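Local coordinates for protein NEQ263 (Nanoarchaeum equitans Kin4-M, PDB 5BN3) that probably binds ATP as one of the two kinds of subunit in the catalytic core of an unusual archaeal ATP synthase, at residues 332-335 with 336-339; 349-352 with 353-356; 291-294 with 295-299. One frame throughout, in Å; residues are numbered along the deposited sequence.

All three contacts are local, each within one turn or so of helix. Interactions 1 and 2 belong to the same helix, 334-356, in the C-terminal domain, and their centres are 25 Å apart. Interaction 1 is a surface contact at the start of that helix, where a serine caps the first turn and a methionine lies over a histidine ring. Interaction 2 is partly buried near its far end, with a leucine methyl over a guanidinium group. Interaction 3 is fully buried, in helix 290-296 of the nucleotide-binding domain. It relies on a threonine bound back to the main chain and an aspartate beside a tyrosine, close to nucleotide and to the partner subunit.

Interaction 1 (332-335 with 336-339); sequences MSKK and HKKY. With DIO (1,4-diethylene dioxide), chain N.
Ser333 caps the start of helix 334-356 by accepting His336 N; Lys337 N, Lys338 N and Tyr339 N then bond to the carbonyls of Ser333, Lys334 and Lys335, four residues back. Ser333 OG sits between its own backbone N and carbonyl carbon (chi1 69°), which brings it to His336 N at 2.9 Å. This bond satisfies an amide of the first turn. Met332 packs on the same histidine. Its CG lies over the centre of one ring face, 3.9 Å from the centroid, in a CH-pi contact. A bend at chi3 (65°) turns the methyl back, so Met332 CE reaches His336 CD2 at 3.5 Å. At the ring edge, His336 ND1 bonds to O1 of a dioxane at 2.7 Å; the dioxane is probably from the crystallisation liquor. Lys337 extends back past the cap, with CE 3.3 Å from Met332 O. Lys334 runs beside it, and the two NZ atoms are 4.2 Å apart, a like-charge pair. Lys335 is also extended and follows the Tyr339 ring, with Lys335 CE 3.7 Å from Tyr339 CE2. Tyr339 OH is hydrogen-bonded to Asp402, while Phe398 stacks on the Tyr339 ring and meets His336 edge-to-face. The arrangement is a serine N-cap with a hydrophobic residue just before it, at the start of a helix in the C-terminal domain.

Interaction 2 (349-352 with 353-356); sequences KGLE and ARDI
Leu351 and Arg354 run side by side on one flank of helix 334-356, pointing the same way. Leu351 CD2 lies over one face of the guanidinium, offset toward its rim, 3.6 Å from Arg354 NH1. The arginine gets there with an extended start, CG opposite the backbone N (chi1 180°), and a turn at chi3 of -69°. The methyl covers a flat face while the N-H groups stay at the rim, where NH1 makes a salt bridge to Glu380. Asp355 folds its carboxylate back along the helix. With chi1 at -78°, CG stands beside its own backbone N, near Leu351 O. A water spans the two, giving a hydrogen to Leu351 O at 3.0 Å and a weak bond to Asp355 OD1. Leu351 O also accepts Asp355 N, so this carbonyl has two donors. The bond from Ile356 N to Glu352 O is weak, at 3.3 Å. Ile356 CG2 rests on the same oxygen, Glu352 O, 3.2 Å away. Arg354 packs on Leu373 and Ala376 of helix 367-384, which also carries Glu380. Leu351 meets Leu321 of a loop and Tyr410 of the neighbouring alpha chain.

Interaction 3 (291-294 with 295-299); sequences VPDL and TGYIT
Val291 O is gripped twice by Thr295, at the tight end of this buried helical turn. Thr295 N reaches it at 3.1 Å and Thr295 OG1 at 2.9 Å, from opposite faces of the carbonyl plane. A chi1 of -64° sets OG1 beside its own backbone N and back along the helix. Thr295 OG1 is also hydrogen-bonded to Tyr263 OH. Gly296 N bonds to Pro292 O at 2.8 Å. In the other part Tyr297 N bonds to Asp293 O at 3.1 Å, and the side chains meet only by van der Waals contact. Asp293 OD2 lies in the ring plane at the edge, 3.6 Å from Tyr297 CE2, with carboxylate and ring planes 87° apart. Every touching residue is buried, so there is no solvent side. Thr295 O accepts both Ile298 N and Thr299 N. The Tyr297 side chain is about 5 Å from a bound ADP. In the neighbouring alpha chain, Pro381 O, the strongest partner, and Gly223 O must share the one proton of Tyr297 OH, and Arg324 makes a cation-pi contact with the ring. Gly296 O bonds to Arg326, seen to bind ADP in this protein, although not in this copy of the chain. The chemistry implies a buried turn fixed by main-chain and threonine hydrogen bonds. The carboxylate at the ring edge is probably a mild attraction, secondary to the hydrogen bonds Asp293 makes outside this turn.

Interaction 1 (332-335 with 336-339)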
loop_
_atom_site.group_PDB
_atom_site.type_symbol
_atom_site.label_atom_id
_atom_site.label_comp_id
_atom_site.label_asym_id
_atom_site.label_seq_id
_atom_site.Cartn_x
_atom_site.Cartn_y
_atom_site.Cartn_z
ATOM N N MET B 332 -19.342 4.338 39.039
ATOM C CA MET B 332 -18.616 3.512 40.000
ATOM C C MET B 332 -18.445 4.174 41.364
ATOM O O MET B 332 -18.147 5.367 41.460
ATOM C CB MET B 332 -17.246 3.130 39.436
ATOM C CG MET B 332 -17.326 2.355 38.139
ATOM S SD MET B 332 -15.770 2.326 37.230
ATOM C CE MET B 332 -14.754 1.397 38.366
ATOM N N SER B 333 -18.632 3.384 42.417
ATOM C CA SER B 333 -18.345 3.820 43.778
ATOM C C SER B 333 -16.838 3.950 43.932
ATOM O O SER B 333 -16.088 3.535 43.048
ATOM C CB SER B 333 -18.881 2.804 44.787
ATOM O OG SER B 333 -18.142 1.595 44.740
ATOM N N LYS B 334 -16.386 4.527 45.040
ATOM C CA LYS B 334 -14.952 4.626 45.288
ATOM C C LYS B 334 -14.335 3.241 45.445
ATOM O O LYS B 334 -13.210 3.007 45.010
ATOM C CB LYS B 334 -14.662 5.493 46.516
ATOM C CG LYS B 334 -14.849 6.979 46.269
ATOM C CD LYS B 334 -13.972 7.464 45.124
ATOM C CE LYS B 334 -14.722 8.426 44.217
ATOM N NZ LYS B 334 -15.236 9.615 44.948
ATOM N N LYS B 335 -15.081 2.328 46.060
ATOM C CA LYS B 335 -14.637 0.946 46.206
ATOM C C LYS B 335 -14.525 0.261 44.846
ATOM O O LYS B 335 -13.558 -0.446 44.573
ATOM C CB LYS B 335 -15.604 0.165 47.097
ATOM C CG LYS B 335 -15.205 -1.289 47.314
ATOM C CD LYS B 335 -16.278 -2.059 48.072
ATOM C CE LYS B 335 -15.770 -3.428 48.502
ATOM N NZ LYS B 335 -16.816 -4.232 49.197
ATOM N N HIS B 336 -15.525 0.480 43.997
ATOM C CA HIS B 336 -15.553 -0.100 42.660
ATOM C C HIS B 336 -14.372 0.411 41.835
ATOM O O HIS B 336 -13.725 -0.359 41.120
ATOM C CB HIS B 336 -16.876 0.245 41.977
ATOM C CG HIS B 336 -17.174 -0.575 40.758
ATOM N ND1 HIS B 336 -18.452 -0.766 40.291
ATOM C CD2 HIS B 336 -16.354 -1.244 39.912
ATOM C CE1 HIS B 336 -18.413 -1.523 39.205
ATOM N NE2 HIS B 336 -17.154 -1.823 38.955
ATOM N N LYS B 337 -14.095 1.708 41.940
ATOM C CA LYS B 337 -12.963 2.315 41.246
ATOM C C LYS B 337 -11.645 1.697 41.687
ATOM O O LYS B 337 -10.755 1.460 40.872
ATOM C CB LYS B 337 -12.938 3.830 41.476
ATOM C CG LYS B 337 -14.081 4.576 40.803
ATOM C CD LYS B 337 -14.115 6.043 41.223
ATOM C CE LYS B 337 -15.297 6.769 40.591
ATOM N NZ LYS B 337 -15.395 8.192 41.025
ATOM N N LYS B 338 -11.532 1.434 42.985
ATOM C CA LYS B 338 -10.326 0.841 43.547
ATOM C C LYS B 338 -10.073 -0.555 42.983
ATOM O O LYS B 338 -8.945 -0.890 42.618
ATOM C CB LYS B 338 -10.426 0.786 45.073
ATOM C CG LYS B 338 -9.201 0.205 45.750
ATOM C CD LYS B 338 -9.461 -0.082 47.220
ATOM C CE LYS B 338 -8.329 -0.896 47.827
ATOM N NZ LYS B 338 -7.018 -0.202 47.701
ATOM N N TYR B 339 -11.124 -1.366 42.908
ATOM C CA TYR B 339 -11.004 -2.722 42.380
ATOM C C TYR B 339 -10.668 -2.733 40.891
ATOM O O TYR B 339 -9.862 -3.545 40.440
ATOM C CB TYR B 339 -12.283 -3.523 42.643
ATOM C CG TYR B 339 -12.301 -4.220 43.983
ATOM C CD1 TYR B 339 -11.686 -5.451 44.153
ATOM C CD2 TYR B 339 -12.936 -3.649 45.076
ATOM C CE1 TYR B 339 -11.699 -6.094 45.374
ATOM C CE2 TYR B 339 -12.954 -4.283 46.302
ATOM C CZ TYR B 339 -12.334 -5.505 46.444
ATOM O OH TYR B 339 -12.349 -6.143 47.661
HETATM C C1 DIO N . -20.347 -0.265 43.347
HETATM C C2 DIO N . -20.959 1.351 41.930
HETATM C "C1'" DIO N . -21.715 -0.858 43.266
HETATM C "C2'" DIO N . -22.327 0.768 41.841
HETATM O O1 DIO N . -20.040 0.343 42.146
HETATM O "O1'" DIO N . -22.641 0.141 43.033
#

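Interaction 2 (349-352 with 353-356)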
loop_
_atom_site.group_PDB
_atom_site.type_symbol
_atom_site.label_atom_id
_atom_site.label_comp_id
_atom_site.label_asym_id
_atom_site.label_seq_id
_atom_site.Cartn_x
_atom_site.Cartn_y
_atom_site.Cartn_z
ATOM N N LYS B 349 0.747 -5.392 34.242
ATOM C CA LYS B 349 2.090 -5.691 34.725
ATOM C C LYS B 349 2.364 -7.190 34.622
ATOM O O LYS B 349 3.483 -7.607 34.325
ATOM C CB LYS B 349 2.263 -5.199 36.164
ATOM C CG LYS B 349 3.688 -5.294 36.693
ATOM C CD LYS B 349 4.026 -4.108 37.589
ATOM C CE LYS B 349 5.439 -4.214 38.148
ATOM N NZ LYS B 349 6.470 -4.332 37.078
ATOM N N GLY B 350 1.327 -7.994 34.850
ATOM C CA GLY B 350 1.436 -9.434 34.707
ATOM C C GLY B 350 1.728 -9.852 33.278
ATOM O O GLY B 350 2.478 -10.801 33.046
ATOM N N LEU B 351 1.137 -9.142 32.320
ATOM C CA LEU B 351 1.336 -9.452 30.907
ATOM C C LEU B 351 2.744 -9.093 30.434
ATOM O O LEU B 351 3.327 -9.800 29.609
ATOM C CB LEU B 351 0.284 -8.749 30.045
ATOM C CG LEU B 351 -1.149 -9.268 30.175
ATOM C CD1 LEU B 351 -2.091 -8.516 29.251
ATOM C CD2 LEU B 351 -1.191 -10.747 29.873
ATOM N N GLU B 352 3.278 -7.989 30.952
ATOM C CA GLU B 352 4.652 -7.596 30.665
ATOM C C GLU B 352 5.608 -8.657 31.193
ATOM O O GLU B 352 6.542 -9.063 30.504
ATOM C CB GLU B 352 4.970 -6.244 31.310
ATOM C CG GLU B 352 4.110 -5.085 30.821
ATOM C CD GLU B 352 4.352 -3.813 31.614
ATOM O OE1 GLU B 352 5.073 -3.876 32.634
ATOM O OE2 GLU B 352 3.821 -2.752 31.220
ATOM N N ALA B 353 5.360 -9.106 32.419
ATOM C CA ALA B 353 6.159 -10.163 33.027
ATOM C C ALA B 353 6.048 -11.465 32.238
ATOM O O ALA B 353 6.983 -12.264 32.210
ATOM C CB ALA B 353 5.734 -10.379 34.463
ATOM N N ARG B 354 4.897 -11.674 31.608
ATOM C CA ARG B 354 4.680 -12.850 30.771
ATOM C C ARG B 354 5.514 -12.784 29.493
ATOM O O ARG B 354 6.059 -13.794 29.045
ATOM C CB ARG B 354 3.194 -12.993 30.427
ATOM C CG ARG B 354 2.872 -14.194 29.552
ATOM C CD ARG B 354 1.397 -14.244 29.177
ATOM N NE ARG B 354 0.534 -14.552 30.315
ATOM C CZ ARG B 354 -0.795 -14.554 30.268
ATOM N NH1 ARG B 354 -1.423 -14.258 29.140
ATOM N NH2 ARG B 354 -1.499 -14.848 31.354
ATOM N N ASP B 355 5.607 -11.589 28.912
ATOM C CA ASP B 355 6.381 -11.376 27.690
ATOM C C ASP B 355 7.852 -11.756 27.863
ATOM O O ASP B 355 8.424 -12.447 27.018
ATOM C CB ASP B 355 6.265 -9.918 27.230
ATOM C CG ASP B 355 4.946 -9.626 26.533
ATOM O OD1 ASP B 355 4.447 -10.510 25.804
ATOM O OD2 ASP B 355 4.414 -8.509 26.705
ATOM N N ILE B 356 8.456 -11.312 28.964
ATOM C CA ILE B 356 9.866 -11.594 29.231
ATOM C C ILE B 356 10.075 -13.024 29.739
ATOM O O ILE B 356 11.194 -13.536 29.738
ATOM C CB ILE B 356 10.495 -10.555 30.202
ATOM C CG1 ILE B 356 10.550 -11.084 31.639
ATOM C CG2 ILE B 356 9.749 -9.229 30.131
ATOM C CD1 ILE B 356 11.961 -11.387 32.115
HETATM O O HOH W 1 2.345 -11.250 27.207
#

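Interaction 3 (291-294 with 295-299)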
loop_
_atom_site.group_PDB
_atom_site.type_symbol
_atom_site.label_atom_id
_atom_site.label_comp_id
_atom_site.label_asym_id
_atom_site.label_seq_id
_atom_site.Cartn_x
_atom_site.Cartn_y
_atom_site.Cartn_z
ATOM N N VAL B 291 -13.713 0.093 9.478
ATOM C CA VAL B 291 -14.980 -0.073 10.196
ATOM C C VAL B 291 -14.835 -0.098 11.732
ATOM O O VAL B 291 -15.485 0.689 12.419
ATOM C CB VAL B 291 -15.805 -1.277 9.680
ATOM C CG1 VAL B 291 -17.062 -1.462 10.511
ATOM C CG2 VAL B 291 -16.162 -1.080 8.216
ATOM N N PRO B 292 -13.987 -0.990 12.280
ATOM C CA PRO B 292 -13.826 -0.892 13.737
ATOM C C PRO B 292 -13.147 0.400 14.187
ATOM O O PRO B 292 -13.429 0.872 15.289
ATOM C CB PRO B 292 -12.946 -2.102 14.085
ATOM C CG PRO B 292 -12.266 -2.469 12.808
ATOM C CD PRO B 292 -13.254 -2.144 11.724
ATOM N N ASP B 293 -12.263 0.957 13.363
ATOM C CA ASP B 293 -11.567 2.186 13.731
ATOM C C ASP B 293 -12.519 3.375 13.845
ATOM O O ASP B 293 -12.481 4.114 14.832
ATOM C CB ASP B 293 -10.446 2.500 12.736
ATOM C CG ASP B 293 -9.674 3.745 13.108
ATOM O OD1 ASP B 293 -8.991 3.731 14.156
ATOM O OD2 ASP B 293 -9.740 4.744 12.357
ATOM N N LEU B 294 -13.372 3.561 12.841
ATOM C CA LEU B 294 -14.354 4.647 12.881
ATOM C C LEU B 294 -15.374 4.428 13.996
ATOM O O LEU B 294 -15.783 5.377 14.668
ATOM C CB LEU B 294 -15.063 4.801 11.531
ATOM C CG LEU B 294 -14.222 5.292 10.351
ATOM C CD1 LEU B 294 -15.097 5.572 9.137
ATOM C CD2 LEU B 294 -13.419 6.527 10.724
ATOM N N THR B 295 -15.776 3.176 14.195
ATOM C CA THR B 295 -16.723 2.843 15.256
ATOM C C THR B 295 -16.108 3.148 16.618
ATOM O O THR B 295 -16.780 3.666 17.515
ATOM C CB THR B 295 -17.146 1.364 15.180
ATOM O OG1 THR B 295 -17.856 1.138 13.955
ATOM C CG2 THR B 295 -18.044 0.994 16.354
ATOM N N GLY B 296 -14.823 2.837 16.764
ATOM C CA GLY B 296 -14.103 3.153 17.985
ATOM C C GLY B 296 -14.115 4.641 18.282
ATOM O O GLY B 296 -14.236 5.044 19.439
ATOM N N TYR B 297 -14.000 5.457 17.237
ATOM C CA TYR B 297 -14.019 6.913 17.387
ATOM C C TYR B 297 -15.400 7.477 17.723
ATOM O O TYR B 297 -15.527 8.661 18.048
ATOM C CB TYR B 297 -13.501 7.591 16.112
ATOM C CG TYR B 297 -11.997 7.734 16.024
ATOM C CD1 TYR B 297 -11.303 8.530 16.921
ATOM C CD2 TYR B 297 -11.279 7.098 15.022
ATOM C CE1 TYR B 297 -9.930 8.670 16.837
ATOM C CE2 TYR B 297 -9.904 7.236 14.929
ATOM C CZ TYR B 297 -9.239 8.025 15.840
ATOM O OH TYR B 297 -7.872 8.176 15.764
ATOM N N ILE B 298 -16.434 6.643 17.633
ATOM C CA ILE B 298 -17.805 7.104 17.869
ATOM C C ILE B 298 -18.444 6.532 19.136
ATOM O O ILE B 298 -18.946 7.284 19.972
ATOM C CB ILE B 298 -18.721 6.788 16.670
ATOM C CG1 ILE B 298 -18.181 7.462 15.409
ATOM C CG2 ILE B 298 -20.138 7.270 16.947
ATOM C CD1 ILE B 298 -18.702 6.850 14.125
ATOM N N THR B 299 -18.448 5.209 19.272
ATOM C CA THR B 299 -19.032 4.586 20.460
ATOM C C THR B 299 -18.282 4.998 21.721
ATOM O O THR B 299 -17.131 5.436 21.658
ATOM C CB THR B 299 -19.106 3.040 20.355
ATOM O OG1 THR B 299 -17.790 2.494 20.198
ATOM C CG2 THR B 299 -19.974 2.625 19.180
#